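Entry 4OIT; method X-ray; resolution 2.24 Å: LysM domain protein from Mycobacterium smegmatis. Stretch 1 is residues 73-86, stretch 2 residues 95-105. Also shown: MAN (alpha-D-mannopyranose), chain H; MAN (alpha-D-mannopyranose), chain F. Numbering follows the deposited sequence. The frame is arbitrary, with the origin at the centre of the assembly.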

ATOM      1  N   VAL B  73       9.778  -2.175   2.210  1.00 23.19           N
ATOM      2  CA  VAL B  73      10.917  -2.767   1.486  1.00 22.63           C
ATOM      3  C   VAL B  73      12.286  -2.364   2.051  1.00 22.21           C
ATOM      4  O   VAL B  73      13.298  -2.985   1.731  1.00 22.22           O
ATOM      5  CB  VAL B  73      10.862  -2.454  -0.025  1.00 22.61           C
ATOM      6  CG1 VAL B  73       9.640  -3.114  -0.652  1.00 22.61           C
ATOM      7  CG2 VAL B  73      10.875  -0.951  -0.293  1.00 22.50           C
ATOM      8  N   TRP B  74      12.314  -1.313   2.865  1.00 21.76           N
ATOM      9  CA  TRP B  74      13.499  -0.959   3.642  1.00 21.58           C
ATOM     10  C   TRP B  74      13.086  -0.244   4.918  1.00 21.88           C
ATOM     11  O   TRP B  74      12.100   0.493   4.942  1.00 21.46           O
ATOM     12  CB  TRP B  74      14.443  -0.062   2.837  1.00 21.25           C
ATOM     13  CG  TRP B  74      15.810   0.079   3.450  1.00 20.83           C
ATOM     14  CD1 TRP B  74      16.912  -0.667   3.164  1.00 20.69           C
ATOM     15  CD2 TRP B  74      16.217   1.029   4.448  1.00 20.92           C
ATOM     16  NE1 TRP B  74      17.980  -0.248   3.920  1.00 20.84           N
ATOM     17  CE2 TRP B  74      17.581   0.792   4.717  1.00 20.81           C
ATOM     18  CE3 TRP B  74      15.559   2.054   5.140  1.00 20.71           C
ATOM     19  CZ2 TRP B  74      18.304   1.544   5.649  1.00 20.82           C
ATOM     20  CZ3 TRP B  74      16.279   2.801   6.068  1.00 20.77           C
ATOM     21  CH2 TRP B  74      17.636   2.541   6.312  1.00 20.72           C
ATOM     22  N   HIS B  75      13.853  -0.469   5.977  1.00 22.51           N
ATOM     23  CA  HIS B  75      13.615   0.192   7.248  1.00 23.17           C
ATOM     24  C   HIS B  75      14.866   0.207   8.123  1.00 23.93           C
ATOM     25  O   HIS B  75      15.831  -0.521   7.882  1.00 23.99           O
ATOM     26  CB  HIS B  75      12.450  -0.471   7.992  1.00 23.16           C
ATOM     27  CG  HIS B  75      12.764  -1.835   8.521  1.00 23.08           C
ATOM     28  ND1 HIS B  75      12.459  -2.221   9.808  1.00 23.13           N
ATOM     29  CD2 HIS B  75      13.367  -2.900   7.944  1.00 23.07           C
ATOM     30  CE1 HIS B  75      12.854  -3.467  10.000  1.00 23.01           C
ATOM     31  NE2 HIS B  75      13.409  -3.902   8.883  1.00 22.97           N
ATOM     32  N   THR B  76      14.828   1.053   9.142  1.00 24.76           N
ATOM     33  CA  THR B  76      15.939   1.175  10.089  1.00 25.63           C
ATOM     34  C   THR B  76      15.811   0.186  11.249  1.00 25.95           C
ATOM     35  O   THR B  76      16.771  -0.021  11.991  1.00 26.43           O
ATOM     36  CB  THR B  76      16.081   2.611  10.640  1.00 26.01           C
ATOM     37  OG1 THR B  76      17.026   2.625  11.715  1.00 26.95           O
ATOM     38  CG2 THR B  76      14.773   3.123  11.155  1.00 25.92           C
ATOM     39  N   ASP B  77      14.628  -0.409  11.397  1.00 26.42           N
ATOM     40  CA  ASP B  77      14.350  -1.405  12.441  1.00 26.81           C
ATOM     41  C   ASP B  77      14.389  -0.777  13.840  1.00 26.62           C
ATOM     42  O   ASP B  77      15.003  -1.313  14.765  1.00 26.74           O
ATOM     43  CB  ASP B  77      15.330  -2.587  12.332  1.00 27.37           C
ATOM     44  CG  ASP B  77      14.895  -3.796  13.143  1.00 27.58           C
ATOM     45  OD1 ASP B  77      13.680  -3.965  13.370  1.00 27.86           O
ATOM     46  OD2 ASP B  77      15.777  -4.580  13.552  1.00 27.98           O
ATOM     47  N   THR B  78      13.710   0.360  13.983  1.00 26.40           N
ATOM     48  CA  THR B  78      13.702   1.123  15.234  1.00 26.04           C
ATOM     49  C   THR B  78      12.288   1.436  15.724  1.00 26.15           C
ATOM     50  O   THR B  78      12.030   2.515  16.262  1.00 26.14           O
ATOM     51  CB  THR B  78      14.484   2.441  15.086  1.00 25.95           C
ATOM     52  OG1 THR B  78      13.928   3.209  14.011  1.00 25.36           O
ATOM     53  CG2 THR B  78      15.961   2.165  14.818  1.00 25.82           C
ATOM     54  N   LYS B  79      11.372   0.490  15.537  1.00 26.28           N
ATOM     55  CA  LYS B  79      10.054   0.575  16.159  1.00 26.32           C
ATOM     56  C   LYS B  79      10.240   0.505  17.672  1.00 25.98           C
ATOM     57  O   LYS B  79      10.979  -0.342  18.169  1.00 25.37           O
ATOM     58  CB  LYS B  79       9.158  -0.568  15.689  1.00 26.75           C
ATOM     59  CG  LYS B  79       7.757  -0.544  16.281  1.00 27.25           C
ATOM     60  CD  LYS B  79       7.004  -1.826  15.968  1.00 27.49           C
ATOM     61  CE  LYS B  79       5.734  -1.946  16.794  1.00 27.84           C
ATOM     62  NZ  LYS B  79       4.737  -0.890  16.463  1.00 27.97           N
ATOM     63  N   GLY B  80       9.577   1.408  18.389  1.00 26.24           N
ATOM     64  CA  GLY B  80       9.690   1.490  19.848  1.00 26.38           C
ATOM     65  C   GLY B  80      10.391   2.748  20.326  1.00 26.50           C
ATOM     66  O   GLY B  80      10.162   3.204  21.449  1.00 27.05           O
ATOM     67  N   LYS B  81      11.249   3.310  19.478  1.00 26.28           N
ATOM     68  CA  LYS B  81      11.961   4.545  19.809  1.00 26.06           C
ATOM     69  C   LYS B  81      10.978   5.713  19.760  1.00 25.81           C
ATOM     70  O   LYS B  81      10.067   5.731  18.929  1.00 25.55           O
ATOM     71  CB  LYS B  81      13.131   4.786  18.849  1.00 26.21           C
ATOM     72  CG  LYS B  81      14.075   3.602  18.650  1.00 26.37           C
ATOM     73  CD  LYS B  81      14.686   3.078  19.941  1.00 26.44           C
ATOM     74  CE  LYS B  81      15.658   4.068  20.549  1.00 26.58           C
ATOM     75  NZ  LYS B  81      16.497   3.437  21.606  1.00 26.46           N
ATOM     76  N   LYS B  82      11.169   6.678  20.655  1.00 25.82           N
ATOM     77  CA  LYS B  82      10.215   7.777  20.831  1.00 26.26           C
ATOM     78  C   LYS B  82      10.790   9.128  20.401  1.00 26.40           C
ATOM     79  O   LYS B  82      12.001   9.349  20.458  1.00 26.04           O
ATOM     80  CB  LYS B  82       9.751   7.836  22.279  1.00 26.36           C
ATOM     81  N   GLU B  83       9.895  10.025  19.985  1.00 26.55           N
ATOM     82  CA  GLU B  83      10.254  11.371  19.515  1.00 27.14           C
ATOM     83  C   GLU B  83      11.363  11.350  18.462  1.00 27.09           C
ATOM     84  O   GLU B  83      12.333  12.106  18.549  1.00 27.33           O
ATOM     85  CB  GLU B  83      10.650  12.267  20.698  1.00 27.69           C
ATOM     86  CG  GLU B  83       9.495  12.554  21.640  1.00 28.27           C
ATOM     87  CD  GLU B  83       9.883  13.372  22.858  1.00 28.77           C
ATOM     88  OE1 GLU B  83      10.943  14.032  22.845  1.00 29.48           O
ATOM     89  OE2 GLU B  83       9.114  13.354  23.841  1.00 29.16           O
ATOM     90  N   VAL B  84      11.210  10.480  17.468  1.00 26.84           N
ATOM     91  CA  VAL B  84      12.248  10.294  16.454  1.00 26.41           C
ATOM     92  C   VAL B  84      12.212  11.371  15.374  1.00 26.25           C
ATOM     93  O   VAL B  84      11.143  11.835  14.967  1.00 25.94           O
ATOM     94  CB  VAL B  84      12.209   8.898  15.785  1.00 26.43           C
ATOM     95  CG1 VAL B  84      12.389   7.804  16.827  1.00 26.33           C
ATOM     96  CG2 VAL B  84      10.936   8.692  14.971  1.00 26.56           C
ATOM     97  N   LYS B  85      13.402  11.754  14.924  1.00 26.26           N
ATOM     98  CA  LYS B  85      13.563  12.632  13.775  1.00 26.27           C
ATOM     99  C   LYS B  85      14.796  12.217  12.978  1.00 25.75           C
ATOM    100  O   LYS B  85      15.815  11.828  13.552  1.00 25.92           O
ATOM    101  CB  LYS B  85      13.676  14.093  14.212  1.00 26.91           C
ATOM    102  CG  LYS B  85      14.781  14.379  15.216  1.00 27.37           C
ATOM    103  CD  LYS B  85      14.750  15.837  15.645  1.00 27.98           C
ATOM    104  CE  LYS B  85      15.798  16.139  16.702  1.00 28.33           C
ATOM    105  NZ  LYS B  85      15.894  17.602  16.969  1.00 28.73           N
ATOM    106  N   LEU B  86      14.687  12.287  11.656  1.00 25.07           N
ATOM    107  CA  LEU B  86      15.796  11.967  10.763  1.00 24.83           C
ATOM    108  C   LEU B  86      16.493  13.255  10.348  1.00 24.39           C
ATOM    109  O   LEU B  86      15.851  14.172   9.842  1.00 23.92           O
ATOM    110  CB  LEU B  86      15.292  11.222   9.525  1.00 24.84           C
ATOM    111  CG  LEU B  86      16.366  10.726   8.552  1.00 24.78           C
ATOM    112  CD1 LEU B  86      17.148   9.563   9.148  1.00 24.77           C
ATOM    113  CD2 LEU B  86      15.738  10.324   7.228  1.00 24.80           C
ATOM    114  N   VAL B  95      21.392  10.580  10.371  1.00 22.56           N
ATOM    115  CA  VAL B  95      21.159  10.082  11.725  1.00 22.15           C
ATOM    116  C   VAL B  95      19.677  10.135  12.080  1.00 21.89           C
ATOM    117  O   VAL B  95      19.028  11.169  11.904  1.00 21.53           O
ATOM    118  CB  VAL B  95      21.927  10.928  12.768  1.00 22.11           C
ATOM    119  CG1 VAL B  95      21.843  10.294  14.151  1.00 22.05           C
ATOM    120  CG2 VAL B  95      23.381  11.107  12.357  1.00 22.23           C
ATOM    121  N   LEU B  96      19.151   9.021  12.581  1.00 21.75           N
ATOM    122  CA  LEU B  96      17.824   9.004  13.186  1.00 21.67           C
ATOM    123  C   LEU B  96      17.987   9.227  14.687  1.00 21.91           C
ATOM    124  O   LEU B  96      18.524   8.371  15.399  1.00 21.74           O
ATOM    125  CB  LEU B  96      17.099   7.686  12.921  1.00 21.56           C
ATOM    126  CG  LEU B  96      15.609   7.678  13.293  1.00 21.28           C
ATOM    127  CD1 LEU B  96      14.774   8.434  12.270  1.00 21.23           C
ATOM    128  CD2 LEU B  96      15.104   6.253  13.419  1.00 21.44           C
ATOM    129  N   TYR B  97      17.529  10.385  15.150  1.00 22.04           N
ATOM    130  CA  TYR B  97      17.633  10.766  16.552  1.00 22.51           C
ATOM    131  C   TYR B  97      16.353  10.418  17.287  1.00 23.29           C
ATOM    132  O   TYR B  97      15.263  10.733  16.819  1.00 23.93           O
ATOM    133  CB  TYR B  97      17.898  12.267  16.681  1.00 22.11           C
ATOM    134  CG  TYR B  97      19.330  12.671  16.396  1.00 21.67           C
ATOM    135  CD1 TYR B  97      20.355  12.345  17.281  1.00 21.57           C
ATOM    136  CD2 TYR B  97      19.655  13.389  15.249  1.00 21.38           C
ATOM    137  CE1 TYR B  97      21.664  12.715  17.026  1.00 21.49           C
ATOM    138  CE2 TYR B  97      20.961  13.766  14.985  1.00 21.47           C
ATOM    139  CZ  TYR B  97      21.962  13.427  15.877  1.00 21.44           C
ATOM    140  OH  TYR B  97      23.258  13.796  15.620  1.00 21.25           O
ATOM    141  N   ALA B  98      16.500   9.775  18.439  1.00 23.90           N
ATOM    142  CA  ALA B  98      15.379   9.458  19.320  1.00 24.59           C
ATOM    143  C   ALA B  98      15.486  10.268  20.609  1.00 25.28           C
ATOM    144  O   ALA B  98      16.448  11.006  20.819  1.00 25.44           O
ATOM    145  CB  ALA B  98      15.358   7.968  19.631  1.00 24.53           C
ATOM    146  N   LYS B  99      14.481  10.117  21.461  1.00 26.39           N
ATOM    147  CA  LYS B  99      14.448  10.739  22.784  1.00 27.47           C
ATOM    148  C   LYS B  99      15.719  10.463  23.595  1.00 27.86           C
ATOM    149  O   LYS B  99      16.338  11.387  24.127  1.00 27.87           O
ATOM    150  CB  LYS B  99      13.222  10.222  23.541  1.00 28.21           C
ATOM    151  CG  LYS B  99      13.036  10.785  24.938  1.00 29.05           C
ATOM    152  CD  LYS B  99      11.791  10.202  25.595  1.00 29.71           C
ATOM    153  CE  LYS B  99      10.529  10.925  25.170  1.00 30.16           C
ATOM    154  NZ  LYS B  99      10.412  12.256  25.830  1.00 30.63           N
ATOM    155  N   ASP B 100      16.102   9.191  23.680  1.00 28.02           N
ATOM    156  CA  ASP B 100      17.274   8.779  24.470  1.00 28.35           C
ATOM    157  C   ASP B 100      18.605   8.830  23.706  1.00 28.19           C
ATOM    158  O   ASP B 100      19.635   8.411  24.236  1.00 28.83           O
ATOM    159  CB  ASP B 100      17.064   7.373  25.054  1.00 29.01           C
ATOM    160  CG  ASP B 100      17.000   6.294  23.987  1.00 29.70           C
ATOM    161  OD1 ASP B 100      16.254   6.478  22.999  1.00 30.05           O
ATOM    162  OD2 ASP B 100      17.690   5.261  24.142  1.00 30.15           O
ATOM    163  N   GLY B 101      18.581   9.329  22.471  1.00 27.45           N
ATOM    164  CA  GLY B 101      19.798   9.512  21.681  1.00 26.99           C
ATOM    165  C   GLY B 101      19.685   8.969  20.267  1.00 26.70           C
ATOM    166  O   GLY B 101      18.590   8.636  19.814  1.00 26.62           O
ATOM    167  N   PRO B 102      20.824   8.892  19.550  1.00 26.21           N
ATOM    168  CA  PRO B 102      20.876   8.284  18.218  1.00 25.94           C
ATOM    169  C   PRO B 102      20.373   6.837  18.209  1.00 25.72           C
ATOM    170  O   PRO B 102      20.944   5.974  18.876  1.00 25.47           O
ATOM    171  CB  PRO B 102      22.366   8.339  17.861  1.00 25.90           C
ATOM    172  CG  PRO B 102      22.918   9.452  18.677  1.00 25.90           C
ATOM    173  CD  PRO B 102      22.115   9.486  19.940  1.00 25.95           C
ATOM    174  N   ALA B 103      19.292   6.597  17.474  1.00 25.76           N
ATOM    175  CA  ALA B 103      18.725   5.256  17.321  1.00 25.40           C
ATOM    176  C   ALA B 103      19.307   4.549  16.101  1.00 25.54           C
ATOM    177  O   ALA B 103      19.277   3.325  16.010  1.00 25.27           O
ATOM    178  CB  ALA B 103      17.214   5.338  17.207  1.00 25.28           C
ATOM    179  N   TRP B 104      19.830   5.333  15.165  1.00 26.02           N
ATOM    180  CA  TRP B 104      20.416   4.807  13.937  1.00 26.46           C
ATOM    181  C   TRP B 104      21.253   5.894  13.283  1.00 27.50           C
ATOM    182  O   TRP B 104      20.929   7.076  13.387  1.00 27.36           O
ATOM    183  CB  TRP B 104      19.316   4.343  12.978  1.00 26.32           C
ATOM    184  CG  TRP B 104      19.822   3.772  11.687  1.00 25.93           C
ATOM    185  CD1 TRP B 104      20.220   2.486  11.460  1.00 25.99           C
ATOM    186  CD2 TRP B 104      19.971   4.464  10.443  1.00 25.92           C
ATOM    187  NE1 TRP B 104      20.614   2.336  10.154  1.00 25.89           N
ATOM    188  CE2 TRP B 104      20.472   3.535   9.506  1.00 25.86           C
ATOM    189  CE3 TRP B 104      19.735   5.781  10.030  1.00 25.80           C
ATOM    190  CZ2 TRP B 104      20.741   3.879   8.180  1.00 25.86           C
ATOM    191  CZ3 TRP B 104      20.003   6.122   8.711  1.00 26.00           C
ATOM    192  CH2 TRP B 104      20.500   5.174   7.803  1.00 26.03           C
ATOM    193  N   SER B 105      22.331   5.492  12.621  1.00 28.96           N
ATOM    194  CA  SER B 105      23.175   6.428  11.888  1.00 30.34           C
ATOM    195  C   SER B 105      23.841   5.749  10.703  1.00 31.99           C
ATOM    196  O   SER B 105      23.923   4.522  10.635  1.00 32.34           O
ATOM    197  CB  SER B 105      24.238   7.038  12.804  1.00 30.35           C
ATOM    198  OG  SER B 105      25.131   6.048  13.286  1.00 30.36           O
TER
HETATM  199  C1  MAN H 201      28.839  11.085  14.727  1.00 26.78           C
HETATM  200  C2  MAN H 201      28.323  12.518  14.544  1.00 27.00           C
HETATM  201  C3  MAN H 201      27.115  12.837  15.415  1.00 26.79           C
HETATM  202  C4  MAN H 201      26.080  11.741  15.292  1.00 26.86           C
HETATM  203  C5  MAN H 201      26.700  10.403  15.641  1.00 27.01           C
HETATM  204  C6  MAN H 201      25.679   9.296  15.421  1.00 27.23           C
HETATM  205  O1  MAN H 201      29.627  10.987  15.900  1.00 26.48           O
HETATM  206  O2  MAN H 201      27.997  12.744  13.182  1.00 26.92           O
HETATM  207  O3  MAN H 201      26.553  14.077  15.036  1.00 26.83           O
HETATM  208  O4  MAN H 201      25.030  12.002  16.196  1.00 27.03           O
HETATM  209  O5  MAN H 201      27.801  10.120  14.795  1.00 26.89           O
HETATM  210  O6  MAN H 201      26.302   8.043  15.606  1.00 27.74           O
HETATM  211  C1  MAN F 202       7.130  -2.747  12.150  1.00 30.76           C
HETATM  212  C2  MAN F 202       6.207  -1.526  12.181  1.00 30.55           C
HETATM  213  C3  MAN F 202       5.577  -1.349  10.800  1.00 30.38           C
HETATM  214  C4  MAN F 202       6.622  -1.415   9.691  1.00 30.52           C
HETATM  215  C5  MAN F 202       7.462  -2.685   9.854  1.00 30.73           C
HETATM  216  C6  MAN F 202       8.520  -2.783   8.769  1.00 30.70           C
HETATM  217  O1  MAN F 202       6.276  -3.889  12.385  1.00 30.90           O
HETATM  218  O2  MAN F 202       6.988  -0.390  12.474  1.00 30.36           O
HETATM  219  O3  MAN F 202       4.899  -0.115  10.708  1.00 30.19           O
HETATM  220  O4  MAN F 202       5.971  -1.414   8.440  1.00 30.34           O
HETATM  221  O5  MAN F 202       8.137  -2.651  11.141  1.00 30.89           O
HETATM  222  O6  MAN F 202       8.689  -4.152   8.477  1.00 31.44           O
HETATM  223  O   HOH W   1      18.111   5.957  20.968  1.00 26.84           O
HETATM  224  O   HOH W   2      13.189   6.420  22.645  1.00 10.76           O

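The two stretches meet as antiparallel strands at Lys 85-Leu 86 and Leu 96-Tyr 97. Lys 85 and Tyr 97 form the hydrogen-bonded pair. Lys 85 N donates to Tyr 97 O, and Tyr 97 N donates to Lys 85 O, both at 2.8 Å. Leu 86 and Leu 96 form the next, non-hydrogen-bonded pair, so their CA atoms lie closer, at 4.3 Å. Before the strand, Lys 99 N donates to Lys 82 O at 2.8 Å. Between these bonds, Val 84 CA approaches Tyr 97 O at 3.1 Å in a CA-H...O contact. Each stretch also turns: Thr 78 to Lys 81 is a type II turn, and Ala 98 to Gly 101 is a type I turn. The positive phi of Gly 80 and Gly 101 suits glycine, because a CB would be jammed against the preceding carbonyl O.

Two salt bridges join the turn regions. Glu 83 OE2 and Lys 99 NZ are 2.6 Å apart. Lys 81 NZ lies 3.3 Å from Asp 100 OD2, and the hydrogen bond there is weak. Water 2 adds a link, accepting from Lys 82 N and donating to Asp 100 OD1.

Leu 86 and Leu 96 share one face of the sheet, with Leu 86 CB 3.9 Å from Leu 96 CD1. Lys 85 and Tyr 97 are on the other face. Val 84 CG1 packs against Ala 98 CB at 4.1 Å.

Trp 104 points toward stretch 1. Trp 74 turns its edge to the Trp 104 face, with the ring planes at 78°. Thr 76 CB sits over the five-membered ring of Trp 104, 4.2 Å from its centroid. Thr 76 OG1 is buried here without a polar partner.

Tyr 97 OH accepts a hydrogen bond from MAN (chain H) O4 at 2.6 Å.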